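Transcriptional regulator, ROK family (Vibrio cholerae O1 biovar eltor, PDB 1Z05) probably binds DNA as a zinc-containing transcriptional regulator of carbohydrate metabolism, like its homologue Mlc of E. coli. Local coordinates at residues 240-245 with 365-370; 297-302 with 335-340; 310-315 with 321-326; 347-352 with 361-366; 351-356 with 380-385. All coordinates share one frame; numbering follows the deposited sequence.

Contact 1: 240-245 with 365-370; sequences ISIHHG and GVINQA. With SO4 (sulfate ion), chain D; SO4 (sulfate ion), chain C.
Ile-242, at the end of strand 237-242, meets Gly-365 and Ile-367 just beyond the neighbouring parallel strand 360-364, in a five-stranded sheet of the ASKHA fold, the actin- and hexokinase-like architecture of ROK proteins. The apolar part is small: Ile-242 CD1 touches Ile-367 CG2 at 3.8 Å, the side chains meeting obliquely. Chi1 of Ile-367, -149°, is off the usual staggered values and sets this methyl between its backbone N and carbonyl carbon. Leu-345, Ile-338 and Leu-341 of helix 332-356 cover the pair.

In the backbone, Ile-242 O lies 3.7 Å from Gly-365 CA. The positive phi of Gly-365 (140°) suits a glycine and turns the chain into a 3-10 turn.

Polar links run through water. Ile-242 O accepts from two waters: water 1 in turn takes the N-H of Ile-367 at 3.1 Å (O to N), and water 2 that of Val-366 at 3.0 Å (O to N).

After the strand, two sulfates, probably from the crystallisation liquor, sit by the loop. His-243 NE2 and His-244 NE2 both donate weakly to the chain C sulfate, whereas Gly-245 N holds O2 of the chain D sulfate at 2.7 Å, with an N-H...O angle of 163°.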
# COMPACT_ATOMS: atom_id res chain seq x y z
N ILE A 240 2.81 15.22 3.50
CA ILE A 240 3.81 15.73 2.58
C ILE A 240 4.93 16.43 3.33
O ILE A 240 4.72 17.47 3.98
CB ILE A 240 3.22 16.65 1.46
CG1 ILE A 240 2.02 15.96 0.77
CG2 ILE A 240 4.32 17.07 0.47
CD1 ILE A 240 2.39 14.72 -0.07
N SER A 241 6.12 15.84 3.24
CA SER A 241 7.31 16.36 3.88
C SER A 241 8.10 17.19 2.88
O SER A 241 8.54 16.68 1.85
CB SER A 241 8.16 15.23 4.46
OG SER A 241 9.41 15.71 4.94
N ILE A 242 8.26 18.47 3.20
CA ILE A 242 8.99 19.41 2.37
C ILE A 242 10.21 19.89 3.17
O ILE A 242 10.06 20.63 4.15
CB ILE A 242 8.10 20.62 1.96
CG1 ILE A 242 6.78 20.12 1.37
CG2 ILE A 242 8.84 21.55 0.99
CD1 ILE A 242 5.57 21.01 1.69
N HIS A 243 11.39 19.44 2.76
CA HIS A 243 12.64 19.78 3.42
C HIS A 243 13.77 19.75 2.37
O HIS A 243 13.64 20.40 1.32
CB HIS A 243 12.90 18.84 4.60
CG HIS A 243 13.93 19.33 5.57
ND1 HIS A 243 14.32 20.66 5.65
CD2 HIS A 243 14.64 18.68 6.53
CE1 HIS A 243 15.23 20.79 6.59
NE2 HIS A 243 15.44 19.61 7.14
N HIS A 244 14.84 19.01 2.65
CA HIS A 244 15.91 18.78 1.66
C HIS A 244 15.35 18.07 0.43
O HIS A 244 15.70 18.41 -0.71
CB HIS A 244 17.04 17.94 2.26
CG HIS A 244 17.70 18.56 3.45
ND1 HIS A 244 18.66 19.54 3.33
CD2 HIS A 244 17.55 18.34 4.77
CE1 HIS A 244 19.07 19.89 4.54
NE2 HIS A 244 18.41 19.18 5.43
N GLY A 245 14.50 17.08 0.67
CA GLY A 245 13.78 16.39 -0.38
C GLY A 245 12.28 16.50 -0.18
O GLY A 245 11.81 17.16 0.75
N GLY A 365 6.86 20.86 7.48
CA GLY A 365 8.11 21.53 7.13
C GLY A 365 8.09 22.99 7.53
O GLY A 365 7.03 23.52 7.87
N VAL A 366 9.26 23.63 7.49
CA VAL A 366 9.39 25.03 7.88
C VAL A 366 8.51 25.94 7.01
O VAL A 366 8.06 27.01 7.46
CB VAL A 366 10.87 25.53 7.91
CG1 VAL A 366 11.70 24.70 8.90
CG2 VAL A 366 11.50 25.48 6.54
N ILE A 367 8.24 25.49 5.79
CA ILE A 367 7.37 26.19 4.84
C ILE A 367 5.96 26.49 5.38
O ILE A 367 5.23 27.33 4.84
CB ILE A 367 7.29 25.42 3.49
CG1 ILE A 367 7.10 26.39 2.33
CG2 ILE A 367 6.22 24.31 3.55
CD1 ILE A 367 8.35 27.18 1.99
N ASN A 368 5.57 25.80 6.45
CA ASN A 368 4.29 26.08 7.11
C ASN A 368 4.23 27.47 7.76
O ASN A 368 3.14 27.94 8.13
CB ASN A 368 3.93 24.99 8.12
CG ASN A 368 3.32 23.77 7.46
OD1 ASN A 368 2.48 23.89 6.57
ND2 ASN A 368 3.73 22.58 7.90
N GLN A 369 5.38 28.13 7.88
CA GLN A 369 5.45 29.51 8.38
C GLN A 369 4.90 30.50 7.35
O GLN A 369 4.64 31.66 7.68
CB GLN A 369 6.88 29.86 8.79
CG GLN A 369 7.34 29.11 10.04
CD GLN A 369 8.85 29.14 10.26
OE1 GLN A 369 9.57 29.89 9.61
NE2 GLN A 369 9.32 28.31 11.19
N ALA A 370 4.71 30.04 6.12
CA ALA A 370 4.05 30.82 5.08
C ALA A 370 2.79 30.12 4.56
O ALA A 370 2.39 30.33 3.41
CB ALA A 370 5.02 31.10 3.94
S SO4 D . 14.56 15.27 4.10
O1 SO4 D . 13.58 14.87 5.09
O2 SO4 D . 13.89 15.93 2.99
O3 SO4 D . 15.51 16.20 4.71
O4 SO4 D . 15.30 14.11 3.61
S SO4 C . 18.28 17.38 9.49
O1 SO4 C . 17.45 17.86 10.59
O2 SO4 C . 17.57 17.47 8.23
O3 SO4 C . 19.47 18.24 9.46
O4 SO4 C . 18.66 15.99 9.72
O HOH W 1 9.77 23.24 4.38
O HOH W 2 11.37 21.88 6.30

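Contact 2: 297-302 with 335-340; sequences RDQVTA and VDVIQQ
Gln-299 and Gln-340 reach toward each other from opposite directions, their amide planes only 13° apart. Both chains are extended beyond CG, which carries the amides into the gap between helices 293-305 and 332-356. Gln-299 OE1 ends 3.4 Å from Gln-340 NE2, but the angle is poor and the two are not hydrogen-bonded. Waters make the link instead. One joins the oxygens, 3.0 Å from Gln-299 OE1 and 2.9 Å from Gln-340 OE1; another accepts from Gln-299 NE2 and, weakly, from Gln-340 NE2. Gln-340 has two conformers, so its water links are less certain.

Beside the amides, Val-300 and Val-337 cross at about a right angle. Val-300 CG2 rests across the fork of Val-337, 3.9 Å from CG1 and the same from CG2. These two helices of the ROK domain form a near-antiparallel pair, their short segments at 142° with axes 10.6 Å apart, and helix 320-328 packs on both through Ile-323, which touches Val-300 and Ile-338.

Gln-299 NE2 is also bonded to Val-290 O, which helps fix the amide's rotation. A buried valine contact thus lies next to amides that, in this conformer of Gln-340, are linked through water, so the polar part is probably adaptable.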
# COMPACT_ATOMS: atom_id res chain seq x y z
N ARG A 297 15.76 28.73 -2.28
CA ARG A 297 16.80 29.73 -1.96
C ARG A 297 17.52 30.22 -3.21
O ARG A 297 17.75 31.42 -3.38
CB ARG A 297 17.81 29.19 -0.94
CG ARG A 297 17.21 28.87 0.43
CD ARG A 297 18.28 28.56 1.49
NE ARG A 297 19.27 27.58 1.05
CZ ARG A 297 19.30 26.30 1.41
NH1 ARG A 297 18.39 25.81 2.25
NH2 ARG A 297 20.25 25.50 0.94
N ASP A 298 17.88 29.28 -4.09
CA ASP A 298 18.51 29.61 -5.37
C ASP A 298 17.63 30.47 -6.29
O ASP A 298 18.14 31.30 -7.02
CB ASP A 298 18.92 28.34 -6.11
CG ASP A 298 20.16 27.67 -5.51
OD1 ASP A 298 20.77 28.22 -4.56
OD2 ASP A 298 20.53 26.58 -6.01
N GLN A 299 16.31 30.24 -6.25
CA GLN A 299 15.37 31.02 -7.07
C GLN A 299 15.34 32.47 -6.60
O GLN A 299 15.40 33.40 -7.41
CB GLN A 299 13.96 30.44 -6.98
CG GLN A 299 13.68 29.31 -7.95
CD GLN A 299 12.38 28.60 -7.65
OE1 GLN A 299 11.35 29.24 -7.39
NE2 GLN A 299 12.41 27.27 -7.67
N VAL A 300 15.24 32.65 -5.29
CA VAL A 300 15.23 33.96 -4.65
C VAL A 300 16.53 34.69 -5.00
O VAL A 300 16.51 35.83 -5.45
CB VAL A 300 15.04 33.82 -3.11
CG1 VAL A 300 15.29 35.14 -2.39
CG2 VAL A 300 13.65 33.30 -2.81
N THR A 301 17.66 34.01 -4.81
CA THR A 301 18.97 34.57 -5.15
C THR A 301 19.06 34.99 -6.62
O THR A 301 19.58 36.06 -6.91
CB THR A 301 20.13 33.58 -4.83
OG1 THR A 301 20.02 33.16 -3.47
CG2 THR A 301 21.48 34.22 -5.04
N ALA A 302 18.54 34.17 -7.53
CA ALA A 302 18.60 34.49 -8.97
C ALA A 302 17.74 35.70 -9.35
O ALA A 302 18.15 36.54 -10.14
CB ALA A 302 18.21 33.27 -9.81
N VAL A 335 6.34 36.29 -1.71
CA VAL A 335 5.00 35.79 -1.97
C VAL A 335 4.97 35.01 -3.29
O VAL A 335 4.51 33.87 -3.34
CB VAL A 335 3.94 36.93 -1.98
CG1 VAL A 335 2.59 36.44 -2.54
CG2 VAL A 335 3.76 37.52 -0.57
N ASP A 336 5.49 35.62 -4.35
CA ASP A 336 5.51 34.97 -5.67
C ASP A 336 6.31 33.65 -5.69
O ASP A 336 5.90 32.68 -6.34
CB ASP A 336 6.05 35.93 -6.72
CG ASP A 336 5.68 35.50 -8.13
OD1 ASP A 336 4.46 35.44 -8.44
OD2 ASP A 336 6.61 35.24 -8.93
N VAL A 337 7.44 33.64 -5.01
CA VAL A 337 8.27 32.43 -4.87
C VAL A 337 7.50 31.32 -4.13
O VAL A 337 7.49 30.17 -4.57
CB VAL A 337 9.62 32.76 -4.18
CG1 VAL A 337 10.39 31.49 -3.81
CG2 VAL A 337 10.48 33.65 -5.09
N ILE A 338 6.85 31.66 -3.02
CA ILE A 338 6.03 30.68 -2.28
C ILE A 338 4.83 30.15 -3.08
O ILE A 338 4.48 28.96 -2.99
CB ILE A 338 5.59 31.23 -0.89
CG1 ILE A 338 6.81 31.45 0.03
CG2 ILE A 338 4.60 30.29 -0.20
CD1 ILE A 338 7.78 30.28 0.09
N GLN A 339 4.19 31.02 -3.86
CA GLN A 339 3.06 30.62 -4.70
C GLN A 339 3.51 29.64 -5.79
O GLN A 339 2.86 28.63 -6.01
CB GLN A 339 2.31 31.83 -5.28
CG GLN A 339 1.55 32.61 -4.21
CD GLN A 339 0.97 33.92 -4.72
OE1 GLN A 339 1.44 34.48 -5.72
NE2 GLN A 339 -0.04 34.43 -4.02
N GLN A 340 4.64 29.94 -6.43
CA GLN A 340 5.22 29.05 -7.43
C GLN A 340 5.55 27.67 -6.85
O GLN A 340 5.30 26.65 -7.48
CB GLN A 340 6.46 29.69 -8.05
CG GLN A 340 7.03 28.91 -9.23
CD GLN A 340 8.27 29.56 -9.82
OE1 GLN A 340 8.30 30.77 -10.06
NE2 GLN A 340 9.29 28.75 -10.07
O HOH W 3 9.25 28.94 -6.03
O HOH W 4 10.46 31.85 -8.51
O HOH W 5 9.53 26.63 -7.49

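Contact 3: 310-315 with 321-326; sequences SCLATV and EDICAA
Ala-326 CB is the point on which Cys-311 and Leu-312 converge. Cys-311 SG comes to 3.8 Å from it, and Leu-312 lays its fork against the same methyl, with CG and CD1 each 4.0 Å from Ala-326 CB. The sulfur gets there because chi1 of 67° sets it between the backbone N and the carbonyl carbon. The two methyls of Leu-312 then part across the helix surface: CD2 approaches the carbonyl of Asp-322, 3.9 Å from its O, while CD1 lies 4.3 Å from CG1 of Ile-323. At the edge of the patch, Val-315 CG1 brushes past the carboxylate of Asp-322, 4.1 Å from OD2, a loose touch.

Cys-311, Leu-312 and Val-315 belong to the loop that connects helices 293-305 and 320-328, folded back on the helix that follows it. Two successive type I turns, Ser-310 to Ala-313 and Leu-312 to Val-315, shape the loop and place these three residues on its helix side.

Ser-310 OG starts the first turn as an ST turn, accepting from Leu-312 N at 3.0 Å and 166°. One shell further out, Asp-331 holds both Ser-310 and Cys-311, with OD2 bonded to Ser-310 OG and OD1 to Cys-311 N. Ala-334 of helix 332-356 packs on Ala-326, and on the loop's part Ile-304 of helix 293-305 packs on Leu-312.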
# COMPACT_ATOMS: atom_id res chain seq x y z
N SER A 310 12.97 43.61 -3.68
CA SER A 310 12.57 42.80 -2.54
C SER A 310 13.19 43.34 -1.28
O SER A 310 14.27 43.94 -1.32
CB SER A 310 13.01 41.33 -2.71
OG SER A 310 12.67 40.54 -1.58
N CYS A 311 12.52 43.11 -0.15
CA CYS A 311 13.06 43.42 1.16
C CYS A 311 14.21 42.47 1.53
O CYS A 311 14.94 42.72 2.49
CB CYS A 311 11.95 43.36 2.22
SG CYS A 311 11.26 41.71 2.52
N LEU A 312 14.36 41.39 0.77
CA LEU A 312 15.45 40.44 0.95
C LEU A 312 16.73 40.81 0.18
O LEU A 312 17.75 40.15 0.33
CB LEU A 312 15.00 39.02 0.53
CG LEU A 312 13.89 38.33 1.33
CD1 LEU A 312 13.31 37.15 0.56
CD2 LEU A 312 14.37 37.89 2.71
N ALA A 313 16.66 41.87 -0.62
CA ALA A 313 17.75 42.25 -1.54
C ALA A 313 19.03 42.75 -0.88
O ALA A 313 20.05 42.94 -1.56
CB ALA A 313 17.25 43.26 -2.58
N THR A 314 18.98 42.99 0.43
CA THR A 314 20.16 43.43 1.19
C THR A 314 20.59 42.39 2.21
O THR A 314 21.61 42.55 2.89
CB THR A 314 19.92 44.78 1.91
OG1 THR A 314 18.68 44.73 2.63
CG2 THR A 314 19.87 45.94 0.92
N VAL A 315 19.80 41.32 2.32
CA VAL A 315 20.01 40.27 3.31
C VAL A 315 21.10 39.28 2.86
O VAL A 315 21.10 38.80 1.72
CB VAL A 315 18.69 39.51 3.63
CG1 VAL A 315 18.91 38.39 4.64
CG2 VAL A 315 17.62 40.48 4.14
N GLU A 321 13.37 30.24 6.34
CA GLU A 321 12.70 31.03 7.38
C GLU A 321 12.57 32.50 6.99
O GLU A 321 11.52 33.10 7.18
CB GLU A 321 13.42 30.90 8.73
CG GLU A 321 13.23 29.56 9.45
CD GLU A 321 14.14 28.45 8.93
OE1 GLU A 321 14.92 28.68 7.98
OE2 GLU A 321 14.09 27.33 9.49
N ASP A 322 13.65 33.08 6.46
CA ASP A 322 13.66 34.47 5.99
C ASP A 322 12.67 34.70 4.85
O ASP A 322 11.96 35.70 4.83
CB ASP A 322 15.05 34.89 5.50
CG ASP A 322 16.11 34.81 6.59
OD1 ASP A 322 15.77 34.56 7.77
OD2 ASP A 322 17.29 34.99 6.25
N ILE A 323 12.64 33.77 3.89
CA ILE A 323 11.72 33.84 2.76
C ILE A 323 10.27 33.77 3.24
O ILE A 323 9.42 34.55 2.78
CB ILE A 323 12.00 32.73 1.70
CG1 ILE A 323 13.43 32.86 1.16
CG2 ILE A 323 11.01 32.82 0.53
CD1 ILE A 323 14.00 31.59 0.53
N CYS A 324 9.99 32.84 4.15
CA CYS A 324 8.65 32.66 4.71
C CYS A 324 8.18 33.86 5.51
O CYS A 324 7.00 34.20 5.47
CB CYS A 324 8.59 31.40 5.57
SG CYS A 324 8.59 29.91 4.61
N ALA A 325 9.10 34.49 6.24
CA ALA A 325 8.80 35.67 7.03
C ALA A 325 8.57 36.89 6.14
O ALA A 325 7.76 37.76 6.47
CB ALA A 325 9.92 35.95 8.03
N ALA A 326 9.29 36.95 5.02
CA ALA A 326 9.10 38.03 4.05
C ALA A 326 7.75 37.89 3.35
O ALA A 326 7.02 38.88 3.20
CB ALA A 326 10.25 38.06 3.05

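Contact 4: 347-352 with 361-366; sequences AAIAIV and ILIGGV
Ile-349 points from helix 332-356 at the two isoleucines Ile-361 and Ile-363 on strand 360-364, and its branches divide the work. Ile-349 CB is set back from the strand, 5.3 Å from Ile-361 CG2, and merely carries the fork. From it CG2 goes toward the start of the strand and meets Ile-361 CG2 at 4.2 Å, methyl against methyl; Ile-382 of helix 371-385 touches this same branch. The other branch begins with Ile-349 CG1, which lies 3.9 Å from Ile-240 CG1 on strand 237-242. Beyond it, chi2 of 169° extends the chain, and CD1 reaches further along the strand to Ile-363 CD1, 3.9 Å away. Ile-363 bends to make this contact: its CB points past the helix rather than at it, and chi2 of -68° swings CD1 to the Ile-349 tip.

Helix 332-356 leads into strand 360-364 and packs on the face of the five-stranded ASKHA-type sheet, strand order 3-2-1-4-5, in which 360-364 is the parallel neighbour of 237-242. On another side of that helix, Ile-351 packs on Ile-351 of the second subunit, so the helix serves both the sheet and the dimer interface.

All the groups that meet are saturated and buried. The backbone of Ile-361 pairs with Lys-395 and Val-397, that of Ile-363 with Val-397, and Ile-363 O also takes the amide of Asn-368. Between these two segments the contact is purely apolar, consistent with hydrophobic burial as its source of stability.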
# COMPACT_ATOMS: atom_id res chain seq x y z
N ALA A 347 0.78 20.09 -7.92
CA ALA A 347 0.87 19.12 -9.01
C ALA A 347 1.26 17.72 -8.50
O ALA A 347 0.67 16.71 -8.89
CB ALA A 347 1.86 19.60 -10.10
N ALA A 348 2.25 17.66 -7.63
CA ALA A 348 2.70 16.38 -7.08
C ALA A 348 1.64 15.77 -6.15
O ALA A 348 1.39 14.55 -6.18
CB ALA A 348 4.04 16.55 -6.37
N ILE A 349 1.01 16.62 -5.35
CA ILE A 349 -0.04 16.18 -4.43
C ILE A 349 -1.27 15.70 -5.21
O ILE A 349 -1.91 14.72 -4.80
CB ILE A 349 -0.40 17.29 -3.39
CG1 ILE A 349 0.81 17.58 -2.50
CG2 ILE A 349 -1.60 16.87 -2.55
CD1 ILE A 349 0.65 18.82 -1.63
N ALA A 350 -1.60 16.36 -6.32
CA ALA A 350 -2.70 15.91 -7.18
C ALA A 350 -2.47 14.50 -7.72
O ALA A 350 -3.41 13.72 -7.85
CB ALA A 350 -2.94 16.87 -8.33
N ILE A 351 -1.22 14.20 -8.05
CA ILE A 351 -0.83 12.85 -8.46
C ILE A 351 -1.13 11.81 -7.38
O ILE A 351 -1.71 10.76 -7.65
CB ILE A 351 0.66 12.81 -8.88
CG1 ILE A 351 0.82 13.52 -10.23
CG2 ILE A 351 1.17 11.37 -8.97
CD1 ILE A 351 2.26 13.88 -10.58
N VAL A 352 -0.73 12.12 -6.15
CA VAL A 352 -0.92 11.24 -5.00
C VAL A 352 -2.42 11.04 -4.68
O VAL A 352 -2.85 9.91 -4.35
CB VAL A 352 -0.12 11.77 -3.79
CG1 VAL A 352 -0.46 11.04 -2.52
CG2 VAL A 352 1.39 11.63 -4.08
N ILE A 361 -4.94 15.47 3.75
CA ILE A 361 -3.58 15.84 3.36
C ILE A 361 -2.96 16.68 4.47
O ILE A 361 -3.52 17.69 4.87
CB ILE A 361 -3.54 16.66 2.03
CG1 ILE A 361 -4.28 15.95 0.90
CG2 ILE A 361 -2.08 16.99 1.65
CD1 ILE A 361 -3.75 14.56 0.56
N LEU A 362 -1.79 16.25 4.95
CA LEU A 362 -1.03 17.06 5.90
C LEU A 362 0.25 17.56 5.26
O LEU A 362 0.90 16.84 4.50
CB LEU A 362 -0.67 16.28 7.18
CG LEU A 362 -1.68 15.45 7.96
CD1 LEU A 362 -1.10 15.08 9.31
CD2 LEU A 362 -2.98 16.18 8.15
N ILE A 363 0.61 18.79 5.61
CA ILE A 363 1.83 19.43 5.14
C ILE A 363 2.79 19.62 6.32
O ILE A 363 2.40 20.15 7.36
CB ILE A 363 1.52 20.80 4.45
CG1 ILE A 363 0.47 20.62 3.33
CG2 ILE A 363 2.79 21.46 3.94
CD1 ILE A 363 0.97 19.81 2.10
N GLY A 364 4.02 19.16 6.17
CA GLY A 364 5.02 19.33 7.20
C GLY A 364 6.28 19.98 6.67
O GLY A 364 6.74 19.67 5.56
N GLY A 365 6.86 20.86 7.48
CA GLY A 365 8.11 21.53 7.13
C GLY A 365 8.09 22.99 7.53
O GLY A 365 7.03 23.52 7.87
N VAL A 366 9.26 23.63 7.49
CA VAL A 366 9.39 25.03 7.88
C VAL A 366 8.51 25.94 7.01
O VAL A 366 8.06 27.01 7.46
CB VAL A 366 10.87 25.53 7.91
CG1 VAL A 366 11.70 24.70 8.90
CG2 VAL A 366 11.50 25.48 6.54

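Contact 5: 351-356 with 380-385; sequences IVINLF and QCIREQ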
# COMPACT_ATOMS: atom_id res chain seq x y z
N ILE A 351 -1.22 14.20 -8.05
CA ILE A 351 -0.83 12.85 -8.46
C ILE A 351 -1.13 11.81 -7.38
O ILE A 351 -1.71 10.76 -7.65
CB ILE A 351 0.66 12.81 -8.88
CG1 ILE A 351 0.82 13.52 -10.23
CG2 ILE A 351 1.17 11.37 -8.97
CD1 ILE A 351 2.26 13.88 -10.58
N VAL A 352 -0.73 12.12 -6.15
CA VAL A 352 -0.92 11.24 -5.00
C VAL A 352 -2.42 11.04 -4.68
O VAL A 352 -2.85 9.91 -4.35
CB VAL A 352 -0.12 11.77 -3.79
CG1 VAL A 352 -0.46 11.04 -2.52
CG2 VAL A 352 1.39 11.63 -4.08
N ILE A 353 -3.19 12.12 -4.81
CA ILE A 353 -4.65 12.07 -4.63
C ILE A 353 -5.27 11.12 -5.65
O ILE A 353 -6.06 10.25 -5.28
CB ILE A 353 -5.28 13.49 -4.75
CG1 ILE A 353 -4.91 14.31 -3.51
CG2 ILE A 353 -6.80 13.41 -4.92
CD1 ILE A 353 -5.12 15.80 -3.67
N ASN A 354 -4.93 11.31 -6.93
CA ASN A 354 -5.38 10.41 -8.01
C ASN A 354 -5.11 8.93 -7.75
O ASN A 354 -5.97 8.08 -8.00
CB ASN A 354 -4.71 10.81 -9.33
CG ASN A 354 -5.47 11.89 -10.06
OD1 ASN A 354 -6.62 11.71 -10.44
ND2 ASN A 354 -4.81 13.02 -10.29
N LEU A 355 -3.92 8.62 -7.26
CA LEU A 355 -3.51 7.25 -7.04
C LEU A 355 -4.05 6.64 -5.76
O LEU A 355 -4.30 5.44 -5.70
CB LEU A 355 -2.00 7.14 -7.02
CG LEU A 355 -1.34 7.42 -8.37
CD1 LEU A 355 0.10 7.66 -8.11
CD2 LEU A 355 -1.51 6.24 -9.32
N PHE A 356 -4.24 7.46 -4.72
CA PHE A 356 -4.57 6.92 -3.41
C PHE A 356 -5.95 7.27 -2.85
O PHE A 356 -6.40 6.61 -1.91
CB PHE A 356 -3.49 7.28 -2.38
CG PHE A 356 -2.18 6.61 -2.63
CD1 PHE A 356 -1.99 5.28 -2.25
CD2 PHE A 356 -1.14 7.30 -3.23
CE1 PHE A 356 -0.78 4.66 -2.48
CE2 PHE A 356 0.08 6.68 -3.47
CZ PHE A 356 0.25 5.35 -3.09
N GLN A 380 -5.54 25.22 -5.36
CA GLN A 380 -6.08 25.52 -6.69
C GLN A 380 -5.55 24.53 -7.73
O GLN A 380 -6.27 24.14 -8.64
CB GLN A 380 -5.79 26.97 -7.10
CG GLN A 380 -6.54 27.43 -8.37
CD GLN A 380 -8.06 27.31 -8.28
OE1 GLN A 380 -8.65 27.51 -7.22
NE2 GLN A 380 -8.69 26.98 -9.40
N CYS A 381 -4.30 24.12 -7.58
CA CYS A 381 -3.72 23.13 -8.48
C CYS A 381 -4.25 21.71 -8.23
O CYS A 381 -4.37 20.93 -9.17
CB CYS A 381 -2.19 23.19 -8.46
SG CYS A 381 -1.55 24.67 -9.32
N ILE A 382 -4.58 21.39 -6.98
CA ILE A 382 -5.31 20.16 -6.65
C ILE A 382 -6.67 20.10 -7.34
O ILE A 382 -7.04 19.08 -7.92
CB ILE A 382 -5.49 19.97 -5.12
CG1 ILE A 382 -4.16 19.56 -4.46
CG2 ILE A 382 -6.59 18.93 -4.83
CD1 ILE A 382 -4.19 19.63 -2.90
N ARG A 383 -7.41 21.22 -7.30
CA ARG A 383 -8.73 21.30 -7.94
C ARG A 383 -8.65 21.08 -9.44
O ARG A 383 -9.56 20.51 -10.05
CB ARG A 383 -9.38 22.66 -7.65
CG ARG A 383 -9.86 22.83 -6.22
CD ARG A 383 -10.79 24.04 -6.10
NE ARG A 383 -10.04 25.29 -5.94
CZ ARG A 383 -9.55 25.73 -4.78
NH1 ARG A 383 -9.73 25.03 -3.66
NH2 ARG A 383 -8.88 26.87 -4.74
N GLU A 384 -7.56 21.55 -10.04
CA GLU A 384 -7.43 21.54 -11.49
C GLU A 384 -6.83 20.24 -12.04
O GLU A 384 -6.90 19.98 -13.24
CB GLU A 384 -6.60 22.76 -11.94
CG GLU A 384 -7.35 24.09 -11.79
CD GLU A 384 -6.55 25.30 -12.23
OE1 GLU A 384 -5.41 25.14 -12.72
OE2 GLU A 384 -7.07 26.43 -12.08
N GLN A 385 -6.27 19.42 -11.15
CA GLN A 385 -5.49 18.25 -11.59
C GLN A 385 -5.87 16.93 -10.91
O GLN A 385 -5.14 15.94 -11.00
CB GLN A 385 -4.00 18.54 -11.42
CG GLN A 385 -3.54 19.80 -12.19
CD GLN A 385 -2.09 20.16 -11.92
OE1 GLN A 385 -1.28 19.29 -11.60
NE2 GLN A 385 -1.76 21.44 -12.06
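The closest CA pair across the two helical segments is Ile-353 and Ile-382, 8.4 Å apart. Into that gap Ile-353 sends CD1, which comes 3.6 Å from Ile-382 CG2. The two side chains cross at about a right angle, and CD1 of Ile-353 settles over the body of its partner, being also 4.0 Å from Ile-382 CG1 and 4.0 Å from Ile-382 CD1. An extended chi2 (164°) is what carries the Ile-353 methyl so far out.

At the next residue, Asn-354, the contact becomes polar. Asn-354 ND2 donates to Gln-385 O at 3.0 Å, with a moderately bent N-H...O angle of 139°. The nitrogen lies in the carbonyl plane of Gln-385, and the oxygen lies close to the Asn-354 amide plane, so neither atom is displaced far from the plane of the other group. ND2 has a second, weak bond back to Ala-350 O, one turn earlier in its own helix. Together these ties limit how the buried amide can turn.

The same asparagine packs on His-269 of the second subunit, a zinc ligand there, while Leu-355 meets Leu-355 of that subunit. Helices 332-356 and 371-385, which precede and follow strand 360-364 of the ASKHA-type sheet, thus pack side by side at the dimer interface. Helix 388-391 packs against the isoleucines of both, Tyr-390 on Ile-353 and His-391 on Ile-382, and Ile-361 of strand 360-364 touches Ile-353.

How the contacts relate
Contact 1 opens first, at the end of strand 237-242, and its long loop closes just after strand 360-364. Inside it contact 2 pairs helix 293-305 with the N-terminal half of helix 332-356, and contact 3, nested inside contact 2, folds the intervening loop onto helix 320-328. That helix also reaches contact 1, where Cys-324 packs on Ile-367 and Ala-370. Further along helix 332-356, contacts 4 and 5 start from overlapping residues: contact 4 lays the helix on the sheet and ends on residues shared with contact 1, whereas contact 5 crosses contact 1 to reach helix 371-385 near the second subunit.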